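Long-range contacts in neural CELL adhesion molecule 1,140 KDA isoform (Homo sapiens, PDB 2VKW), which acts as a cell adhesion receptor of neural cells and is represented here by its first and second fibronectin type III domains: residues A[18-23]-A[132-137]; A[81-86]-A[100-105]; A[108-113]-A[182-187]. All coordinates share one frame; numbering follows the deposited sequence.

Contact 1 (A[18-23]-A[132-137]); sequences EPYSST and KQDDGG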
loop_
_atom_site.group_PDB
_atom_site.type_symbol
_atom_site.label_atom_id
_atom_site.label_comp_id
_atom_site.label_asym_id
_atom_site.label_seq_id
_atom_site.Cartn_x
_atom_site.Cartn_y
_atom_site.Cartn_z
ATOM N N GLU A 18 0.025 14.212 9.384
ATOM C CA GLU A 18 -1.306 13.798 8.940
ATOM C C GLU A 18 -1.863 12.888 10.033
ATOM O O GLU A 18 -1.499 11.717 10.141
ATOM C CB GLU A 18 -1.255 13.050 7.607
ATOM C CG GLU A 18 -2.648 12.714 7.070
ATOM C CD GLU A 18 -3.478 13.949 6.684
ATOM O OE1 GLU A 18 -3.589 14.900 7.494
ATOM O OE2 GLU A 18 -4.036 13.960 5.563
ATOM N N PRO A 19 -2.749 13.431 10.873
ATOM C CA PRO A 19 -3.338 12.665 11.965
ATOM C C PRO A 19 -4.636 11.935 11.669
ATOM O O PRO A 19 -5.366 12.275 10.744
ATOM C CB PRO A 19 -3.542 13.727 13.028
ATOM C CG PRO A 19 -3.999 14.893 12.210
ATOM C CD PRO A 19 -3.083 14.866 10.997
ATOM N N TYR A 20 -4.902 10.911 12.472
ATOM C CA TYR A 20 -6.144 10.178 12.372
ATOM C C TYR A 20 -6.744 10.340 13.773
ATOM O O TYR A 20 -6.481 11.340 14.446
ATOM C CB TYR A 20 -5.918 8.703 12.004
ATOM C CG TYR A 20 -7.136 8.080 11.330
ATOM C CD1 TYR A 20 -7.583 8.540 10.086
ATOM C CD2 TYR A 20 -7.888 7.088 11.967
ATOM C CE1 TYR A 20 -8.754 8.035 9.500
ATOM C CE2 TYR A 20 -9.055 6.575 11.394
ATOM C CZ TYR A 20 -9.485 7.055 10.165
ATOM O OH TYR A 20 -10.660 6.578 9.624
ATOM N N SER A 21 -7.533 9.379 14.229
ATOM C CA SER A 21 -8.167 9.499 15.533
ATOM C C SER A 21 -7.257 9.209 16.718
ATOM O O SER A 21 -7.258 9.949 17.705
ATOM C CB SER A 21 -9.373 8.571 15.601
ATOM O OG SER A 21 -10.226 8.783 14.497
ATOM N N SER A 22 -6.486 8.136 16.627
ATOM C CA SER A 22 -5.607 7.759 17.719
ATOM C C SER A 22 -4.165 7.566 17.289
ATOM O O SER A 22 -3.359 6.999 18.033
ATOM C CB SER A 22 -6.126 6.479 18.372
ATOM O OG SER A 22 -6.164 5.422 17.432
ATOM N N THR A 23 -3.839 8.041 16.093
ATOM C CA THR A 23 -2.485 7.922 15.563
ATOM C C THR A 23 -2.192 9.117 14.661
ATOM O O THR A 23 -3.090 9.898 14.337
ATOM C CB THR A 23 -2.314 6.632 14.714
ATOM O OG1 THR A 23 -3.153 6.712 13.556
ATOM C CG2 THR A 23 -2.701 5.390 15.519
ATOM N N LYS A 132 -2.471 -4.777 14.222
ATOM C CA LYS A 132 -3.199 -3.633 14.759
ATOM C C LYS A 132 -2.879 -2.285 14.114
ATOM O O LYS A 132 -1.734 -1.844 14.115
ATOM C CB LYS A 132 -2.960 -3.540 16.273
ATOM C CG LYS A 132 -4.173 -3.070 17.070
ATOM C CD LYS A 132 -5.348 -4.033 16.891
ATOM C CE LYS A 132 -6.582 -3.590 17.674
ATOM N NZ LYS A 132 -7.743 -4.503 17.441
ATOM N N GLN A 133 -3.899 -1.644 13.554
ATOM C CA GLN A 133 -3.746 -0.322 12.950
ATOM C C GLN A 133 -4.677 0.598 13.733
ATOM O O GLN A 133 -5.263 0.169 14.734
ATOM C CB GLN A 133 -4.141 -0.336 11.467
ATOM C CG GLN A 133 -3.135 -1.033 10.536
ATOM C CD GLN A 133 -1.739 -0.406 10.574
ATOM O OE1 GLN A 133 -1.026 -0.493 11.579
ATOM N NE2 GLN A 133 -1.350 0.235 9.476
ATOM N N ASP A 134 -4.819 1.849 13.297
ATOM C CA ASP A 134 -5.702 2.785 13.987
ATOM C C ASP A 134 -7.140 2.276 13.905
ATOM O O ASP A 134 -7.639 1.971 12.821
ATOM C CB ASP A 134 -5.622 4.176 13.353
ATOM C CG ASP A 134 -6.069 5.277 14.304
ATOM O OD1 ASP A 134 -7.037 5.060 15.058
ATOM O OD2 ASP A 134 -5.457 6.364 14.293
ATOM N N ASP A 135 -7.816 2.187 15.044
ATOM C CA ASP A 135 -9.186 1.701 15.034
ATOM C C ASP A 135 -10.228 2.807 14.958
ATOM O O ASP A 135 -11.421 2.534 15.003
ATOM C CB ASP A 135 -9.463 0.815 16.255
ATOM C CG ASP A 135 -9.269 1.542 17.576
ATOM O OD1 ASP A 135 -9.198 2.795 17.590
ATOM O OD2 ASP A 135 -9.202 0.844 18.612
ATOM N N GLY A 136 -9.784 4.054 14.838
ATOM C CA GLY A 136 -10.728 5.156 14.748
ATOM C C GLY A 136 -11.198 5.701 16.088
ATOM O O GLY A 136 -12.010 6.624 16.133
ATOM N N GLY A 137 -10.688 5.131 17.179
ATOM C CA GLY A 137 -11.063 5.589 18.508
ATOM C C GLY A 137 -12.207 4.795 19.108
ATOM O O GLY A 137 -12.805 5.203 20.104
#
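Asp-134 reaches from the second fibronectin type III domain into the turn that leaves strand 13-19 of the first, making this an interdomain contact between two loops. Asp-134 CB lies alongside the Thr-23 side chain, 3.8 Å from Thr-23 CG2. With CG anti to the backbone N (chi1 -158°), the carboxylate is carried forward into the turn, where its two oxygens divide the donors between them. Asp-134 OD1 accepts from Ser-22 OG at 2.6 Å on one face of the carboxylate plane and from Gly-136 N at 2.9 Å on the opposite face. The second bond closes an Asx turn, which would hold the carboxylate against rotation. OD2 takes the backbone N-H of Ser-22 on its syn lone pair, with 3.1 Å between Ser-22 N and Asp-134 OD2. The Thr-23 hydroxyl is modelled as a donor to OD2, at a doubtfully short distance. Aspartate suits this place because a short, buried acid can be satisfied by small hydroxyl residues and main-chain N-H groups; these donors would probably stabilise its charge. The C-H edge of Tyr-20, probably slightly positive, meets OD2, with ring and carboxylate planes 75° apart, while the phenol OH goes on to Glu-109 O. Glycine fits at position 136 because, with phi at 86°, a CB would jam against the carbonyl O of the residue before. Beside it, Ser-21 CB lies 3.3 Å from Gly-136 O.

Contact 2 (A[81-86]-A[100-105]); sequences YAVRLA and SEFKTQ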
loop_
_atom_site.group_PDB
_atom_site.type_symbol
_atom_site.label_atom_id
_atom_site.label_comp_id
_atom_site.label_asym_id
_atom_site.label_seq_id
_atom_site.Cartn_x
_atom_site.Cartn_y
_atom_site.Cartn_z
ATOM N N TYR A 81 -1.796 18.052 19.997
ATOM C CA TYR A 81 -0.480 17.575 20.420
ATOM C C TYR A 81 0.673 18.378 19.844
ATOM O O TYR A 81 0.530 19.121 18.873
ATOM C CB TYR A 81 -0.260 16.122 19.979
ATOM C CG TYR A 81 -1.084 15.097 20.699
ATOM C CD1 TYR A 81 -0.616 14.490 21.855
ATOM C CD2 TYR A 81 -2.348 14.750 20.235
ATOM C CE1 TYR A 81 -1.388 13.565 22.533
ATOM C CE2 TYR A 81 -3.129 13.827 20.903
ATOM C CZ TYR A 81 -2.645 13.240 22.053
ATOM O OH TYR A 81 -3.434 12.346 22.726
ATOM N N ALA A 82 1.829 18.176 20.456
ATOM C CA ALA A 82 3.073 18.790 20.036
ATOM C C ALA A 82 3.974 17.584 19.833
ATOM O O ALA A 82 4.009 16.698 20.689
ATOM C CB ALA A 82 3.634 19.679 21.143
ATOM N N VAL A 83 4.684 17.536 18.708
ATOM C CA VAL A 83 5.582 16.420 18.437
ATOM C C VAL A 83 6.936 16.923 17.945
ATOM O O VAL A 83 7.011 17.976 17.304
ATOM C CB VAL A 83 4.976 15.451 17.388
ATOM C CG1 VAL A 83 4.694 16.178 16.095
ATOM C CG2 VAL A 83 5.923 14.294 17.141
ATOM N N ARG A 84 7.998 16.177 18.262
ATOM C CA ARG A 84 9.352 16.542 17.854
ATOM C C ARG A 84 10.189 15.296 17.614
ATOM O O ARG A 84 9.876 14.215 18.121
ATOM C CB ARG A 84 10.016 17.444 18.906
ATOM C CG ARG A 84 10.183 16.798 20.268
ATOM C CD ARG A 84 10.620 17.807 21.318
ATOM N NE ARG A 84 10.748 17.179 22.629
ATOM C CZ ARG A 84 11.054 17.824 23.751
ATOM N NH1 ARG A 84 11.262 19.134 23.737
ATOM N NH2 ARG A 84 11.172 17.148 24.886
ATOM N N LEU A 85 11.254 15.444 16.835
ATOM C CA LEU A 85 12.114 14.307 16.493
ATOM C C LEU A 85 13.587 14.590 16.717
ATOM O O LEU A 85 14.025 15.731 16.671
ATOM C CB LEU A 85 11.926 13.931 15.017
ATOM C CG LEU A 85 10.513 13.689 14.495
ATOM C CD1 LEU A 85 10.511 13.728 12.973
ATOM C CD2 LEU A 85 10.012 12.350 15.008
ATOM N N ALA A 86 14.349 13.529 16.941
ATOM C CA ALA A 86 15.790 13.629 17.150
ATOM C C ALA A 86 16.395 12.404 16.487
ATOM O O ALA A 86 15.729 11.373 16.367
ATOM C CB ALA A 86 16.111 13.636 18.636
ATOM N N SER A 100 6.147 20.455 16.618
ATOM C CA SER A 100 5.091 20.732 15.645
ATOM C C SER A 100 3.749 20.415 16.280
ATOM O O SER A 100 3.587 19.366 16.886
ATOM C CB SER A 100 5.262 19.876 14.388
ATOM O OG SER A 100 6.288 20.385 13.551
ATOM N N GLU A 101 2.789 21.324 16.140
ATOM C CA GLU A 101 1.463 21.129 16.716
ATOM C C GLU A 101 0.513 20.510 15.693
ATOM O O GLU A 101 0.599 20.806 14.500
ATOM C CB GLU A 101 0.899 22.472 17.181
ATOM C CG GLU A 101 0.000 22.394 18.407
ATOM C CD GLU A 101 0.767 21.976 19.663
ATOM O OE1 GLU A 101 2.017 21.928 19.609
ATOM O OE2 GLU A 101 0.124 21.700 20.700
ATOM N N PHE A 102 -0.389 19.652 16.167
ATOM C CA PHE A 102 -1.385 19.012 15.316
ATOM C C PHE A 102 -2.534 18.532 16.208
ATOM O O PHE A 102 -2.362 18.389 17.415
ATOM C CB PHE A 102 -0.763 17.832 14.561
ATOM C CG PHE A 102 -0.491 16.626 15.418
ATOM C CD1 PHE A 102 -1.452 15.621 15.560
ATOM C CD2 PHE A 102 0.728 16.490 16.082
ATOM C CE1 PHE A 102 -1.203 14.495 16.350
ATOM C CE2 PHE A 102 0.990 15.369 16.876
ATOM C CZ PHE A 102 0.023 14.368 17.012
ATOM N N LYS A 103 -3.706 18.290 15.628
ATOM C CA LYS A 103 -4.843 17.830 16.423
ATOM C C LYS A 103 -5.393 16.549 15.828
ATOM O O LYS A 103 -5.641 16.471 14.629
ATOM C CB LYS A 103 -5.944 18.899 16.458
ATOM C CG LYS A 103 -7.170 18.517 17.295
ATOM C CD LYS A 103 -8.216 19.637 17.280
ATOM C CE LYS A 103 -9.448 19.275 18.097
ATOM N NZ LYS A 103 -10.415 20.417 18.199
ATOM N N THR A 104 -5.579 15.532 16.659
ATOM C CA THR A 104 -6.106 14.276 16.150
ATOM C C THR A 104 -7.543 14.442 15.695
ATOM O O THR A 104 -8.263 15.316 16.163
ATOM C CB THR A 104 -6.065 13.152 17.213
ATOM O OG1 THR A 104 -6.757 13.579 18.393
ATOM C CG2 THR A 104 -4.614 12.787 17.552
ATOM N N GLN A 105 -7.957 13.608 14.759
ATOM C CA GLN A 105 -9.321 13.664 14.284
ATOM C C GLN A 105 -10.262 13.098 15.344
ATOM O O GLN A 105 -9.828 12.438 16.288
ATOM C CB GLN A 105 -9.452 12.843 13.005
ATOM C CG GLN A 105 -8.768 13.463 11.807
ATOM C CD GLN A 105 -9.078 12.707 10.544
ATOM O OE1 GLN A 105 -10.241 12.478 10.220
ATOM N NE2 GLN A 105 -8.041 12.311 9.817
#
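With CG beside the backbone N in Tyr-81 (chi1 -70°) and between N and the carbonyl carbon in Phe-102 (chi1 73°), two residues paired across neighbouring strands, on the same face of the sheet, bring the phenylalanine ring under Tyr-81 CB. This is the antiparallel hairpin of strands 80-89 and 92-103, the F and G strands of the first fibronectin type III domain. Tyr-81 CB sits over one face of the phenylalanine ring, 3.4 Å from Phe-102 CE2. The two ring planes are only 21° apart, but they are slid so far, with centroids 5.6 Å apart, that they barely overlap. Val-83 CG1 approaches the same ring obliquely, 3.9 Å from Phe-102 CE2, and Thr-104 CG2 touches Tyr-81 CE2. The large apolar groups of Tyr-81, Val-83 and Phe-102 suit a face turned to the domain core: Phe-102 also packs on Val-17 and Ala-24, and Tyr-81 OH bonds back to Lys-76 N, an arrangement of the tyrosine-corner kind. Tyr-81 with Phe-102, and Val-83 with Ser-100, are hydrogen-bonded pairs, each joined by two backbone bonds. Between them the non-hydrogen-bonded pair Ala-82 and Glu-101 faces the other way. There alanine is small enough to leave room for the glutamate, whose chain bends at chi2. The bend brings the exposed carboxylate over the carbonyl of Tyr-81, probably at some electrostatic cost, with Glu-101 CD 3.0 Å from Tyr-81 O.

Contact 3 (A[108-113]-A[182-187]); sequences REPSAP and VVAENQ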
loop_
_atom_site.group_PDB
_atom_site.type_symbol
_atom_site.label_atom_id
_atom_site.label_comp_id
_atom_site.label_asym_id
_atom_site.label_seq_id
_atom_site.Cartn_x
_atom_site.Cartn_y
_atom_site.Cartn_z
ATOM N N ARG A 108 -14.008 8.006 14.495
ATOM C CA ARG A 108 -14.630 7.662 13.217
ATOM C C ARG A 108 -14.408 6.196 12.841
ATOM O O ARG A 108 -14.141 5.366 13.707
ATOM C CB ARG A 108 -14.077 8.561 12.116
ATOM C CG ARG A 108 -12.571 8.540 12.001
ATOM C CD ARG A 108 -12.108 9.549 10.959
ATOM N NE ARG A 108 -12.372 9.099 9.594
ATOM C CZ ARG A 108 -12.101 9.816 8.511
ATOM N NH1 ARG A 108 -11.565 11.022 8.628
ATOM N NH2 ARG A 108 -12.351 9.323 7.308
ATOM N N GLU A 109 -14.531 5.878 11.550
ATOM C CA GLU A 109 -14.335 4.505 11.095
ATOM C C GLU A 109 -12.847 4.152 11.234
ATOM O O GLU A 109 -11.998 5.036 11.335
ATOM C CB GLU A 109 -14.803 4.321 9.638
ATOM C CG GLU A 109 -13.830 4.816 8.588
ATOM C CD GLU A 109 -13.925 6.300 8.361
ATOM O OE1 GLU A 109 -14.292 7.020 9.312
ATOM O OE2 GLU A 109 -13.617 6.739 7.232
ATOM N N PRO A 110 -12.516 2.855 11.248
ATOM C CA PRO A 110 -11.108 2.469 11.389
ATOM C C PRO A 110 -10.312 2.724 10.120
ATOM O O PRO A 110 -10.880 2.892 9.045
ATOM C CB PRO A 110 -11.180 0.972 11.713
ATOM C CG PRO A 110 -12.629 0.746 12.147
ATOM C CD PRO A 110 -13.385 1.669 11.241
ATOM N N SER A 111 -8.992 2.765 10.248
ATOM C CA SER A 111 -8.150 2.957 9.080
ATOM C C SER A 111 -7.956 1.532 8.555
ATOM O O SER A 111 -8.233 0.570 9.281
ATOM C CB SER A 111 -6.807 3.582 9.474
ATOM O OG SER A 111 -5.976 2.644 10.133
ATOM N N ALA A 112 -7.515 1.400 7.304
ATOM C CA ALA A 112 -7.304 0.091 6.697
ATOM C C ALA A 112 -6.348 -0.751 7.534
ATOM O O ALA A 112 -5.290 -0.282 7.938
ATOM C CB ALA A 112 -6.758 0.245 5.273
ATOM N N PRO A 113 -6.717 -2.006 7.811
ATOM C CA PRO A 113 -5.859 -2.881 8.605
ATOM C C PRO A 113 -4.543 -3.255 7.920
ATOM O O PRO A 113 -4.389 -3.125 6.703
ATOM C CB PRO A 113 -6.753 -4.092 8.870
ATOM C CG PRO A 113 -7.670 -4.102 7.695
ATOM C CD PRO A 113 -8.013 -2.651 7.539
ATOM N N VAL A 182 -9.349 -6.965 3.084
ATOM C CA VAL A 182 -9.833 -6.997 4.449
ATOM C C VAL A 182 -10.317 -5.634 4.898
ATOM O O VAL A 182 -9.620 -4.629 4.754
ATOM C CB VAL A 182 -8.739 -7.493 5.413
ATOM C CG1 VAL A 182 -9.283 -7.517 6.841
ATOM C CG2 VAL A 182 -8.262 -8.886 4.988
ATOM N N VAL A 183 -11.533 -5.608 5.424
ATOM C CA VAL A 183 -12.131 -4.381 5.916
ATOM C C VAL A 183 -12.307 -4.445 7.422
ATOM O O VAL A 183 -12.742 -5.463 7.969
ATOM C CB VAL A 183 -13.518 -4.133 5.286
ATOM C CG1 VAL A 183 -14.245 -2.986 6.020
ATOM C CG2 VAL A 183 -13.353 -3.793 3.813
ATOM N N ALA A 184 -11.955 -3.346 8.079
ATOM C CA ALA A 184 -12.103 -3.207 9.520
ATOM C C ALA A 184 -13.391 -2.409 9.714
ATOM O O ALA A 184 -13.591 -1.378 9.068
ATOM C CB ALA A 184 -10.930 -2.443 10.094
ATOM N N GLU A 185 -14.266 -2.886 10.593
ATOM C CA GLU A 185 -15.534 -2.207 10.839
ATOM C C GLU A 185 -15.808 -2.017 12.324
ATOM O O GLU A 185 -15.722 -2.963 13.105
ATOM C CB GLU A 185 -16.686 -2.997 10.193
ATOM C CG GLU A 185 -18.095 -2.542 10.584
ATOM C CD GLU A 185 -19.190 -3.150 9.691
ATOM O OE1 GLU A 185 -18.946 -4.213 9.067
ATOM O OE2 GLU A 185 -20.300 -2.570 9.620
ATOM N N ASN A 186 -16.121 -0.782 12.706
ATOM C CA ASN A 186 -16.443 -0.469 14.089
ATOM C C ASN A 186 -17.784 0.251 14.081
ATOM O O ASN A 186 -18.419 0.357 13.029
ATOM C CB ASN A 186 -15.373 0.421 14.734
ATOM C CG ASN A 186 -15.264 1.788 14.087
ATOM O OD1 ASN A 186 -16.157 2.228 13.355
ATOM N ND2 ASN A 186 -14.163 2.482 14.372
ATOM N N GLN A 187 -18.204 0.750 15.242
ATOM C CA GLN A 187 -19.482 1.444 15.354
ATOM C C GLN A 187 -19.743 2.481 14.275
ATOM O O GLN A 187 -20.854 2.557 13.770
ATOM C CB GLN A 187 -19.615 2.122 16.721
ATOM C CG GLN A 187 -20.119 1.216 17.840
ATOM C CD GLN A 187 -21.569 0.778 17.662
ATOM O OE1 GLN A 187 -22.171 0.214 18.577
ATOM N NE2 GLN A 187 -22.132 1.032 16.485
#
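Pro-110 and Asn-186 form the tight end of this contact, their side chains sliding past each other in opposite directions. The proline ring lies against the amide, with Pro-110 CG 3.2 Å from Asn-186 ND2 and Pro-110 CD 3.4 Å from Asn-186 CG. The asparagine torsion (chi1 64°) places the amide against segment 108-113, where Asn-186 ND2 donates to Arg-108 O at 3.0 Å. That nearly straight bond (162°) meets a lone pair in the carbonyl plane and stays close to the amide plane. Asparagine suits the site because ND2 also gives a weak bond to Asp-135 O, while OD1 accepts, weakly, from backbone N-H groups of the tight turn after the strand. The chain entering the second fibronectin type III domain runs along strand 177-186, the F strand, joined by side-chain packing and one side-chain-to-backbone bond, not by sheet pairing. Prolines fit such a segment: they are rigid, apolar, and lack an N-H that would need a partner. Ala-184 CB fills the place between Pro-110 CB, at 3.8 Å, and Pro-113 CD, while Pro-113 CG rests on Val-182 CG1. The loose side belongs to partly exposed Glu-185, which turns away from the prolines. Arg-108 leaves the strand and is held on the first-domain side: NH1 bonds Gln-105 OE1, and Arg-108 NE bonds Glu-109 OE1 at 2.8 Å.

Overall arrangement
Contact 2 pairs two strands of the first fibronectin type III domain's four-stranded sheet, contact 3 packs the incoming chain on strand 177-186 of the corresponding four-stranded sheet in the second, and contact 1 bridges the two domains. Centres of contacts 1 and 3 are about 10 Å apart, those of 1 and 2 about 14 Å, and those of 2 and 3 about 24 Å. Along the chain, contact 2 closes before contact 3 opens; contact 1 spans contact 2, and its segments alternate with those of contact 3. From the linker, Gln-105 N bonds Tyr-20 O and Arg-108 N bonds Gly-136 O. Such backbone bonds to both domains are consistent with a defined interdomain orientation.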